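Local coordinates for ferric iron-binding periplasmic protein (Pseudomonas aeruginosa PAO1, PDB 6IVY) that binds ferric iron in the periplasm and probably passes it to an ABC transporter for uptake into the cell, at residues L4-G9 against I28-R33; T173-A178 against A190-Y195; Y195-L200 against S209-F214. All coordinates share one frame; numbering follows the deposited sequence.

All three contacts reach the same mixed sheet, but at different depths and with different chemistry. Contact 2 is buried throughout and polar at one end, where asparagine amides and Tyr195 meet a phosphate and the ferric ion. Contact 3, nearer the surface, shares Tyr195 and follows directly along the chain, as strand 189-193 runs into helix 195-204; their centres lie about 9 Å apart. Both touch the iron through tyrosines, but contact 3 itself pairs by an indole N-H bond and Leu211 packing. Contact 1, its centre about 26 Å from that of contact 2, is regular parallel strand pairing, partly buried, and approaches the iron site through the end of strand 3-8, close to His11.

Contact 1 of 3, residues L4-G9 against I28-R33; sequences LTLYNG and IQVKIR
Arg33 folds its side chain against the ring of Tyr7, its partner in the parallel pairing of 4-8 with 29-33. CB starts beside the ring, 3.9 Å from Tyr7 CD1. CG stands anti to the backbone N (chi1 159°), which carries the chain out alongside the tyrosine, both side chains pointing the same way. CD then lies over the centre of one ring face, a CH-pi contact 4.2 Å from the centroid of Tyr7. After the bend at chi3 the guanidinium turns away from stacking: its plane stands 74° from that of the ring, with Tyr7 CE1 near its edge. The phenol is held elsewhere, as Tyr7 OH bonds to Glu47, and residues of helix 37-47 also touch the ring.

Beneath these side chains the backbones are laced by five hydrogen bonds: the N-H groups of Leu4, Leu6 and Asn8 donate to the carbonyls of Gln29, Lys31 and Arg33, while Leu4 O and Leu6 O accept from Lys31 N and Arg33 N. The straightest is Asn8 N to Arg33 O, 2.8 Å at 175°. Helix 12-26 joins the two strands, making a beta-alpha-beta crossover at the start of this solute-binding protein's fold, and strand 55-57 pairs with 3-8 in parallel.

The face bearing Leu4, Leu6, Val30 and Ile32 is apolar and turned to that helix, where Ala19 touches both Val30 and Ile32. Leu6 CB meets Val30 CG1 at 3.7 Å, while its CD2 lies beside Ile32 CG1. Beyond them Ile32 CG2 packs on Asn8 CB, 3.8 Å away. At the other end Leu4 CG rests on Ile28 CG2 at 3.9 Å, and Phe22 of helix 12-26 touches both residues.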
loop_
_atom_site.group_PDB
_atom_site.type_symbol
_atom_site.label_atom_id
_atom_site.label_comp_id
_atom_site.label_asym_id
_atom_site.label_seq_id
_atom_site.Cartn_x
_atom_site.Cartn_y
_atom_site.Cartn_z
ATOM N N LEU A 4 -7.038 -15.578 -17.752
ATOM C CA LEU A 4 -6.616 -14.214 -17.493
ATOM C C LEU A 4 -5.190 -14.224 -16.974
ATOM O O LEU A 4 -4.770 -15.170 -16.297
ATOM C CB LEU A 4 -7.527 -13.545 -16.468
ATOM C CG LEU A 4 -8.994 -13.293 -16.816
ATOM C CD1 LEU A 4 -9.710 -12.725 -15.621
ATOM C CD2 LEU A 4 -9.134 -12.344 -18.007
ATOM N N THR A 5 -4.442 -13.167 -17.304
ATOM C CA THR A 5 -3.127 -12.920 -16.721
ATOM C C THR A 5 -3.239 -11.741 -15.765
ATOM O O THR A 5 -3.707 -10.663 -16.149
ATOM C CB THR A 5 -2.069 -12.642 -17.785
ATOM O OG1 THR A 5 -1.863 -13.829 -18.563
ATOM C CG2 THR A 5 -0.742 -12.276 -17.109
ATOM N N LEU A 6 -2.834 -11.960 -14.524
ATOM C CA LEU A 6 -2.862 -10.952 -13.481
ATOM C C LEU A 6 -1.427 -10.552 -13.165
ATOM O O LEU A 6 -0.619 -11.399 -12.758
ATOM C CB LEU A 6 -3.563 -11.498 -12.238
ATOM C CG LEU A 6 -3.424 -10.687 -10.949
ATOM C CD1 LEU A 6 -4.223 -9.397 -11.052
ATOM C CD2 LEU A 6 -3.868 -11.509 -9.738
ATOM N N TYR A 7 -1.104 -9.279 -13.359
ATOM C CA TYR A 7 0.157 -8.734 -12.870
ATOM C C TYR A 7 -0.107 -8.266 -11.450
ATOM O O TYR A 7 -0.920 -7.358 -11.232
ATOM C CB TYR A 7 0.663 -7.584 -13.740
ATOM C CG TYR A 7 1.314 -7.981 -15.049
ATOM C CD1 TYR A 7 1.118 -9.236 -15.609
ATOM C CD2 TYR A 7 2.097 -7.071 -15.743
ATOM C CE1 TYR A 7 1.693 -9.575 -16.829
ATOM C CE2 TYR A 7 2.676 -7.394 -16.953
ATOM C CZ TYR A 7 2.469 -8.647 -17.497
ATOM O OH TYR A 7 3.058 -8.953 -18.703
ATOM N N ASN A 8 0.546 -8.915 -10.483
ATOM C CA ASN A 8 0.210 -8.791 -9.071
ATOM C C ASN A 8 1.336 -8.071 -8.339
ATOM O O ASN A 8 2.375 -8.669 -8.033
ATOM C CB ASN A 8 -0.036 -10.157 -8.449
ATOM C CG ASN A 8 -0.318 -10.064 -6.962
ATOM O OD1 ASN A 8 -0.954 -9.111 -6.511
ATOM N ND2 ASN A 8 0.162 -11.049 -6.189
ATOM N N GLY A 9 1.122 -6.779 -8.063
ATOM C CA GLY A 9 2.021 -6.071 -7.172
ATOM C C GLY A 9 1.719 -6.278 -5.706
ATOM O O GLY A 9 2.551 -5.941 -4.862
ATOM N N ILE A 28 -12.787 -19.449 -14.541
ATOM C CA ILE A 28 -11.723 -18.808 -15.305
ATOM C C ILE A 28 -10.401 -18.993 -14.569
ATOM O O ILE A 28 -10.288 -18.651 -13.385
ATOM C CB ILE A 28 -12.026 -17.319 -15.524
ATOM C CG1 ILE A 28 -13.314 -17.130 -16.321
ATOM C CG2 ILE A 28 -10.860 -16.640 -16.230
ATOM C CD1 ILE A 28 -13.789 -15.697 -16.339
ATOM N N GLN A 29 -9.396 -19.517 -15.273
ATOM C CA GLN A 29 -8.048 -19.653 -14.723
ATOM C C GLN A 29 -7.306 -18.318 -14.739
ATOM O O GLN A 29 -7.422 -17.531 -15.686
ATOM C CB GLN A 29 -7.245 -20.685 -15.519
ATOM C CG GLN A 29 -7.395 -22.136 -15.046
ATOM C CD GLN A 29 -6.330 -23.039 -15.648
ATOM O OE1 GLN A 29 -5.795 -23.928 -14.977
ATOM N NE2 GLN A 29 -6.008 -22.808 -16.920
ATOM N N VAL A 30 -6.512 -18.081 -13.697
ATOM C CA VAL A 30 -5.740 -16.851 -13.548
ATOM C C VAL A 30 -4.266 -17.226 -13.453
ATOM O O VAL A 30 -3.842 -17.874 -12.489
ATOM C CB VAL A 30 -6.187 -16.040 -12.324
ATOM C CG1 VAL A 30 -5.426 -14.720 -12.254
ATOM C CG2 VAL A 30 -7.680 -15.776 -12.375
ATOM N N LYS A 31 -3.488 -16.851 -14.463
ATOM C CA LYS A 31 -2.039 -16.921 -14.369
ATOM C C LYS A 31 -1.548 -15.641 -13.700
ATOM O O LYS A 31 -2.097 -14.560 -13.937
ATOM C CB LYS A 31 -1.407 -17.081 -15.752
ATOM C CG LYS A 31 -1.750 -18.393 -16.432
ATOM C CD LYS A 31 -0.939 -18.591 -17.715
ATOM C CE LYS A 31 -1.148 -17.439 -18.707
ATOM N NZ LYS A 31 -0.810 -17.835 -20.112
ATOM N N ILE A 32 -0.546 -15.761 -12.831
ATOM C CA ILE A 32 -0.079 -14.630 -12.032
ATOM C C ILE A 32 1.378 -14.350 -12.381
ATOM O O ILE A 32 2.197 -15.275 -12.438
ATOM C CB ILE A 32 -0.240 -14.893 -10.521
ATOM C CG1 ILE A 32 -1.712 -15.085 -10.158
ATOM C CG2 ILE A 32 0.367 -13.744 -9.687
ATOM C CD1 ILE A 32 -1.947 -15.435 -8.703
ATOM N N ARG A 33 1.695 -13.081 -12.637
ATOM C CA ARG A 33 3.072 -12.610 -12.621
ATOM C C ARG A 33 3.208 -11.709 -11.402
ATOM O O ARG A 33 2.588 -10.639 -11.342
ATOM C CB ARG A 33 3.470 -11.853 -13.888
ATOM C CG ARG A 33 4.703 -10.934 -13.636
ATOM C CD ARG A 33 5.289 -10.373 -14.912
ATOM N NE ARG A 33 5.577 -11.465 -15.817
ATOM C CZ ARG A 33 6.731 -12.123 -15.859
ATOM N NH1 ARG A 33 7.741 -11.774 -15.059
ATOM N NH2 ARG A 33 6.874 -13.127 -16.720
#

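Contact 2 of 3, residues T173-A178 against A190-Y195. With FE (Fe (III) ion), chain D; PO4 (phosphate ion), chain C.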
loop_
_atom_site.group_PDB
_atom_site.type_symbol
_atom_site.label_atom_id
_atom_site.label_comp_id
_atom_site.label_asym_id
_atom_site.label_seq_id
_atom_site.Cartn_x
_atom_site.Cartn_y
_atom_site.Cartn_z
ATOM N N THR A 173 15.528 -3.473 3.835
ATOM C CA THR A 173 15.246 -3.741 2.424
ATOM C C THR A 173 13.752 -3.770 2.134
ATOM O O THR A 173 13.329 -3.416 1.024
ATOM C CB THR A 173 15.875 -5.072 2.013
ATOM O OG1 THR A 173 15.386 -6.100 2.881
ATOM C CG2 THR A 173 17.373 -5.010 2.132
ATOM N N ASN A 174 12.943 -4.204 3.096
ATOM C CA ASN A 174 11.498 -4.271 2.914
ATOM C C ASN A 174 10.854 -4.172 4.289
ATOM O O ASN A 174 11.539 -4.100 5.311
ATOM C CB ASN A 174 11.090 -5.547 2.172
ATOM C CG ASN A 174 11.448 -6.808 2.947
ATOM O OD1 ASN A 174 10.984 -7.004 4.069
ATOM N ND2 ASN A 174 12.266 -7.670 2.349
ATOM N N ASN A 175 9.522 -4.150 4.306
ATOM C CA ASN A 175 8.814 -3.970 5.566
ATOM C C ASN A 175 8.865 -5.227 6.415
ATOM O O ASN A 175 8.754 -5.143 7.644
ATOM C CB ASN A 175 7.361 -3.591 5.316
ATOM C CG ASN A 175 7.204 -2.201 4.731
ATOM O OD1 ASN A 175 7.756 -1.229 5.264
ATOM N ND2 ASN A 175 6.422 -2.085 3.639
ATOM N N VAL A 176 9.008 -6.397 5.784
ATOM C CA VAL A 176 9.051 -7.631 6.558
ATOM C C VAL A 176 10.303 -7.672 7.426
ATOM O O VAL A 176 10.230 -7.995 8.615
ATOM C CB VAL A 176 8.948 -8.858 5.632
ATOM C CG1 VAL A 176 8.955 -10.145 6.466
ATOM C CG2 VAL A 176 7.683 -8.774 4.784
ATOM N N THR A 177 11.460 -7.315 6.859
ATOM C CA THR A 177 12.697 -7.333 7.632
ATOM C C THR A 177 12.713 -6.236 8.694
ATOM O O THR A 177 13.244 -6.443 9.790
ATOM C CB THR A 177 13.900 -7.199 6.694
ATOM O OG1 THR A 177 13.880 -5.912 6.061
ATOM C CG2 THR A 177 13.862 -8.284 5.625
ATOM N N ALA A 178 12.143 -5.064 8.389
ATOM C CA ALA A 178 11.975 -4.033 9.413
ATOM C C ALA A 178 11.122 -4.549 10.572
ATOM O O ALA A 178 11.493 -4.406 11.744
ATOM C CB ALA A 178 11.365 -2.757 8.800
ATOM N N ALA A 190 10.216 0.961 14.067
ATOM C CA ALA A 190 10.334 1.049 12.614
ATOM C C ALA A 190 9.041 1.586 12.013
ATOM O O ALA A 190 7.946 1.353 12.532
ATOM C CB ALA A 190 10.682 -0.304 11.983
ATOM N N LEU A 191 9.185 2.311 10.908
ATOM C CA LEU A 191 8.052 2.793 10.143
ATOM C C LEU A 191 7.684 1.748 9.099
ATOM O O LEU A 191 8.469 1.496 8.185
ATOM C CB LEU A 191 8.396 4.119 9.468
ATOM C CG LEU A 191 8.695 5.299 10.391
ATOM C CD1 LEU A 191 9.356 6.424 9.608
ATOM C CD2 LEU A 191 7.433 5.773 11.098
ATOM N N ILE A 192 6.491 1.159 9.215
ATOM C CA ILE A 192 6.038 0.146 8.257
ATOM C C ILE A 192 4.548 0.357 7.990
ATOM O O ILE A 192 3.980 1.367 8.410
ATOM C CB ILE A 192 6.320 -1.283 8.770
ATOM C CG1 ILE A 192 5.613 -1.523 10.104
ATOM C CG2 ILE A 192 7.833 -1.536 8.923
ATOM C CD1 ILE A 192 5.693 -2.990 10.608
ATOM N N ASN A 193 3.904 -0.576 7.285
ATOM C CA ASN A 193 2.450 -0.564 7.176
ATOM C C ASN A 193 1.838 -1.449 8.256
ATOM O O ASN A 193 2.501 -2.322 8.822
ATOM C CB ASN A 193 1.983 -1.024 5.786
ATOM C CG ASN A 193 2.535 -0.158 4.680
ATOM O OD1 ASN A 193 2.729 1.058 4.863
ATOM N ND2 ASN A 193 2.828 -0.775 3.533
ATOM N N ASN A 194 0.549 -1.223 8.525
ATOM C CA ASN A 194 -0.082 -1.842 9.691
ATOM C C ASN A 194 -0.155 -3.365 9.575
ATOM O O ASN A 194 -0.033 -4.082 10.583
ATOM C CB ASN A 194 -1.484 -1.278 9.868
ATOM C CG ASN A 194 -2.400 -1.687 8.742
ATOM O OD1 ASN A 194 -2.150 -1.344 7.592
ATOM N ND2 ASN A 194 -3.451 -2.448 9.060
ATOM N N TYR A 195 -0.366 -3.884 8.362
ATOM C CA TYR A 195 -0.743 -5.283 8.222
ATOM C C TYR A 195 0.409 -6.234 8.522
ATOM O O TYR A 195 0.169 -7.406 8.823
ATOM C CB TYR A 195 -1.304 -5.542 6.816
ATOM C CG TYR A 195 -0.401 -5.101 5.673
ATOM C CD1 TYR A 195 0.563 -5.968 5.149
ATOM C CD2 TYR A 195 -0.515 -3.820 5.111
ATOM C CE1 TYR A 195 1.394 -5.578 4.106
ATOM C CE2 TYR A 195 0.308 -3.424 4.060
ATOM C CZ TYR A 195 1.270 -4.306 3.582
ATOM O OH TYR A 195 2.092 -3.924 2.571
HETATM FE FE FE D . 3.563 -4.253 1.553
HETATM P P PO4 C . 4.875 -1.398 0.472
HETATM O O1 PO4 C . 4.069 -0.947 -0.752
HETATM O O2 PO4 C . 4.111 -2.423 1.255
HETATM O O3 PO4 C . 6.156 -2.033 -0.008
HETATM O O4 PO4 C . 5.161 -0.208 1.375
HETATM O O HOH W 1 5.258 -4.557 0.161
#
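Asn175 and Ile192 owe their meeting to two first torsions. Asn175 has CG anti to its carbonyl carbon (chi1 -69°), while Ile192 holds CG1 between N and the carbonyl carbon (chi1 59°), which leaves CG2 beside the backbone N and facing the helix. The two side chains run past one another head to tail, and Asn175 OD1 comes to 3.7 Å from Ile192 CG2. Ile192 CG2 also fits against Ala178 CB at 3.7 Å, and Ala178 CB in turn meets Ala190 CB. The two alanines are consistent with the close approach of helix 175-183 to strand 189-193. The helix is N-capped by Asn174, whose OD1 accepts from Thr177 N.

Past this apolar patch the strand end and helix start open on the iron site. Asn193 ND2 donates to phosphate O4 at 3.2 Å, and Asn175 ND2 reaches the same oxygen by a weak bond; Asn175 ND2 also bonds to Tyr196 OH, and Arg103 holds Asn193 OD1. Tyr195 OH binds the ferric ion at 1.8 Å, and the metal lies at the ring edge, in the ring plane. Phosphate O2 lies 1.9 Å from the iron; a water is a further ligand of the metal, and His11, Glu59 and Tyr196 complete the shell. The phosphate, probably from the crystallisation liquor, is thus a direct iron ligand, consistent with the synergistic anion of ferric-binding proteins. So short a phenol-iron bond is consistent with a phenolate, and the amide donors would help to offset the negative charge of the phosphate.

Contact 3 of 3, residues Y195-L200 against S209-F214; sequences YYWYTL and SRLHYF. With FE (Fe (III) ion), chain D.
Ser209 O is gripped by two donors that arrive from opposite faces of its carbonyl plane. Trp197 NE1 donates to Ser209 O at 3.0 Å and 165°, staying within the plane of its own indole but standing 67° out of the carbonyl plane. Arg210 NH1 bonds to Ser209 O at 2.8 Å, and also to Leu207 O. Neither donor sits on a lone pair of Ser209 O; the first ties the N-H edge of the indole to the residue just before strand 210-212.

Trp197 has CG anti to the backbone N (chi1 -174°), which swings the ring out from the helix toward this strand. Leu211 comes over one face of the indole: its CG lies 4.2 Å from the centroid of the five-membered ring of Trp197 in a CH-pi contact, and its CD1 touches Trp197 CB at 3.7 Å. The 195-200 helix segment runs nearly antiparallel to strand 210-212, axes 9.4 Å apart; the strand is hydrogen-bonded to the long strand 96-107. This is the lobe that carries the paired tyrosines of the ferric-binding site. Tyr195 and Tyr196, consecutive in the chain, send both OH groups to the iron, that of Tyr196 at 1.9 Å.

Trp197 CE3 lies over the centre of one face of the Tyr198 ring. A water bridges Tyr198 OH, to which it donates at 2.9 Å, and Tyr213 OH; Tyr198 OH bonds in addition to Ala274 O, and Ser209 OG to Glu183.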
loop_
_atom_site.group_PDB
_atom_site.type_symbol
_atom_site.label_atom_id
_atom_site.label_comp_id
_atom_site.label_asym_id
_atom_site.label_seq_id
_atom_site.Cartn_x
_atom_site.Cartn_y
_atom_site.Cartn_z
ATOM N N TYR A 195 -0.366 -3.884 8.362
ATOM C CA TYR A 195 -0.743 -5.283 8.222
ATOM C C TYR A 195 0.409 -6.234 8.522
ATOM O O TYR A 195 0.169 -7.406 8.823
ATOM C CB TYR A 195 -1.304 -5.542 6.816
ATOM C CG TYR A 195 -0.401 -5.101 5.673
ATOM C CD1 TYR A 195 0.563 -5.968 5.149
ATOM C CD2 TYR A 195 -0.515 -3.820 5.111
ATOM C CE1 TYR A 195 1.394 -5.578 4.106
ATOM C CE2 TYR A 195 0.308 -3.424 4.060
ATOM C CZ TYR A 195 1.270 -4.306 3.582
ATOM O OH TYR A 195 2.092 -3.924 2.571
ATOM N N TYR A 196 1.647 -5.755 8.474
ATOM C CA TYR A 196 2.790 -6.644 8.636
ATOM C C TYR A 196 2.845 -7.244 10.034
ATOM O O TYR A 196 3.260 -8.393 10.208
ATOM C CB TYR A 196 4.074 -5.884 8.337
ATOM C CG TYR A 196 4.290 -5.587 6.868
ATOM C CD1 TYR A 196 4.745 -6.583 5.993
ATOM C CD2 TYR A 196 4.049 -4.315 6.357
ATOM C CE1 TYR A 196 4.956 -6.309 4.644
ATOM C CE2 TYR A 196 4.239 -4.032 5.021
ATOM C CZ TYR A 196 4.700 -5.026 4.173
ATOM O OH TYR A 196 4.914 -4.728 2.858
ATOM N N TRP A 197 2.445 -6.479 11.038
ATOM C CA TRP A 197 2.378 -6.998 12.397
ATOM C C TRP A 197 1.415 -8.180 12.486
ATOM O O TRP A 197 1.723 -9.201 13.116
ATOM C CB TRP A 197 1.961 -5.858 13.333
ATOM C CG TRP A 197 1.971 -6.159 14.783
ATOM C CD1 TRP A 197 2.972 -5.891 15.664
ATOM C CD2 TRP A 197 0.905 -6.737 15.547
ATOM N NE1 TRP A 197 2.613 -6.293 16.933
ATOM C CE2 TRP A 197 1.346 -6.814 16.886
ATOM C CE3 TRP A 197 -0.368 -7.222 15.224
ATOM C CZ2 TRP A 197 0.554 -7.351 17.904
ATOM C CZ3 TRP A 197 -1.155 -7.761 16.241
ATOM C CH2 TRP A 197 -0.693 -7.812 17.561
ATOM N N TYR A 198 0.254 -8.074 11.831
ATOM C CA TYR A 198 -0.716 -9.160 11.878
ATOM C C TYR A 198 -0.199 -10.414 11.191
ATOM O O TYR A 198 -0.475 -11.524 11.662
ATOM C CB TYR A 198 -2.035 -8.703 11.267
ATOM C CG TYR A 198 -2.696 -7.640 12.101
ATOM C CD1 TYR A 198 -3.561 -7.981 13.140
ATOM C CD2 TYR A 198 -2.431 -6.296 11.878
ATOM C CE1 TYR A 198 -4.160 -7.000 13.924
ATOM C CE2 TYR A 198 -3.012 -5.317 12.654
ATOM C CZ TYR A 198 -3.875 -5.666 13.672
ATOM O OH TYR A 198 -4.455 -4.665 14.420
ATOM N N THR A 199 0.580 -10.267 10.114
ATOM C CA THR A 199 1.208 -11.435 9.495
ATOM C C THR A 199 2.202 -12.096 10.445
ATOM O O THR A 199 2.203 -13.323 10.605
ATOM C CB THR A 199 1.907 -11.052 8.187
ATOM O OG1 THR A 199 0.966 -10.438 7.310
ATOM C CG2 THR A 199 2.482 -12.298 7.498
ATOM N N LEU A 200 3.078 -11.306 11.071
ATOM C CA LEU A 200 4.025 -11.914 12.004
ATOM C C LEU A 200 3.315 -12.466 13.232
ATOM O O LEU A 200 3.783 -13.438 13.831
ATOM C CB LEU A 200 5.112 -10.908 12.413
ATOM C CG LEU A 200 6.401 -11.457 13.056
ATOM C CD1 LEU A 200 7.116 -12.422 12.127
ATOM C CD2 LEU A 200 7.358 -10.327 13.491
ATOM N N SER A 209 6.435 -7.033 20.040
ATOM C CA SER A 209 6.254 -5.693 19.507
ATOM C C SER A 209 4.789 -5.283 19.540
ATOM O O SER A 209 3.881 -6.114 19.630
ATOM C CB SER A 209 6.795 -5.616 18.081
ATOM O OG SER A 209 6.558 -6.831 17.401
ATOM N N ARG A 210 4.572 -3.975 19.454
ATOM C CA ARG A 210 3.253 -3.359 19.440
ATOM C C ARG A 210 3.238 -2.295 18.350
ATOM O O ARG A 210 4.289 -1.858 17.886
ATOM C CB ARG A 210 2.921 -2.731 20.799
ATOM C CG ARG A 210 2.808 -3.742 21.928
ATOM C CD ARG A 210 1.547 -4.616 21.761
ATOM N NE ARG A 210 1.417 -5.578 22.859
ATOM C CZ ARG A 210 1.862 -6.831 22.823
ATOM N NH1 ARG A 210 2.454 -7.308 21.729
ATOM N NH2 ARG A 210 1.702 -7.616 23.884
ATOM N N LEU A 211 2.044 -1.878 17.938
ATOM C CA LEU A 211 1.915 -0.845 16.914
ATOM C C LEU A 211 1.493 0.472 17.544
ATOM O O LEU A 211 0.607 0.510 18.400
ATOM C CB LEU A 211 0.905 -1.239 15.833
ATOM C CG LEU A 211 1.372 -2.385 14.922
ATOM C CD1 LEU A 211 0.372 -2.591 13.813
ATOM C CD2 LEU A 211 2.759 -2.097 14.334
ATOM N N HIS A 212 2.135 1.551 17.109
ATOM C CA HIS A 212 1.760 2.899 17.497
ATOM C C HIS A 212 1.239 3.641 16.276
ATOM O O HIS A 212 1.862 3.600 15.208
ATOM C CB HIS A 212 2.941 3.664 18.094
ATOM C CG HIS A 212 2.619 5.091 18.403
ATOM N ND1 HIS A 212 1.818 5.455 19.467
ATOM C CD2 HIS A 212 2.956 6.241 17.772
ATOM C CE1 HIS A 212 1.694 6.771 19.489
ATOM N NE2 HIS A 212 2.378 7.271 18.475
ATOM N N TYR A 213 0.106 4.319 16.450
ATOM C CA TYR A 213 -0.551 5.110 15.417
ATOM C C TYR A 213 -0.386 6.576 15.772
ATOM O O TYR A 213 -0.708 6.980 16.894
ATOM C CB TYR A 213 -2.039 4.748 15.318
ATOM C CG TYR A 213 -2.277 3.332 14.853
ATOM C CD1 TYR A 213 -2.188 2.260 15.742
ATOM C CD2 TYR A 213 -2.579 3.056 13.523
ATOM C CE1 TYR A 213 -2.388 0.958 15.313
ATOM C CE2 TYR A 213 -2.793 1.757 13.084
ATOM C CZ TYR A 213 -2.688 0.714 13.991
ATOM O OH TYR A 213 -2.888 -0.573 13.573
ATOM N N PHE A 214 0.132 7.370 14.834
ATOM C CA PHE A 214 0.369 8.778 15.139
ATOM C C PHE A 214 -0.941 9.542 15.307
ATOM O O PHE A 214 -1.032 10.442 16.150
ATOM C CB PHE A 214 1.223 9.424 14.052
ATOM C CG PHE A 214 2.677 9.060 14.123
ATOM C CD1 PHE A 214 3.477 9.531 15.162
ATOM C CD2 PHE A 214 3.255 8.263 13.138
ATOM C CE1 PHE A 214 4.839 9.204 15.228
ATOM C CE2 PHE A 214 4.617 7.927 13.195
ATOM C CZ PHE A 214 5.402 8.395 14.243
HETATM FE FE FE D . 3.563 -4.253 1.553
HETATM O O HOH W 2 -3.352 -2.217 15.441
HETATM O O HOH W 1 5.258 -4.557 0.161
#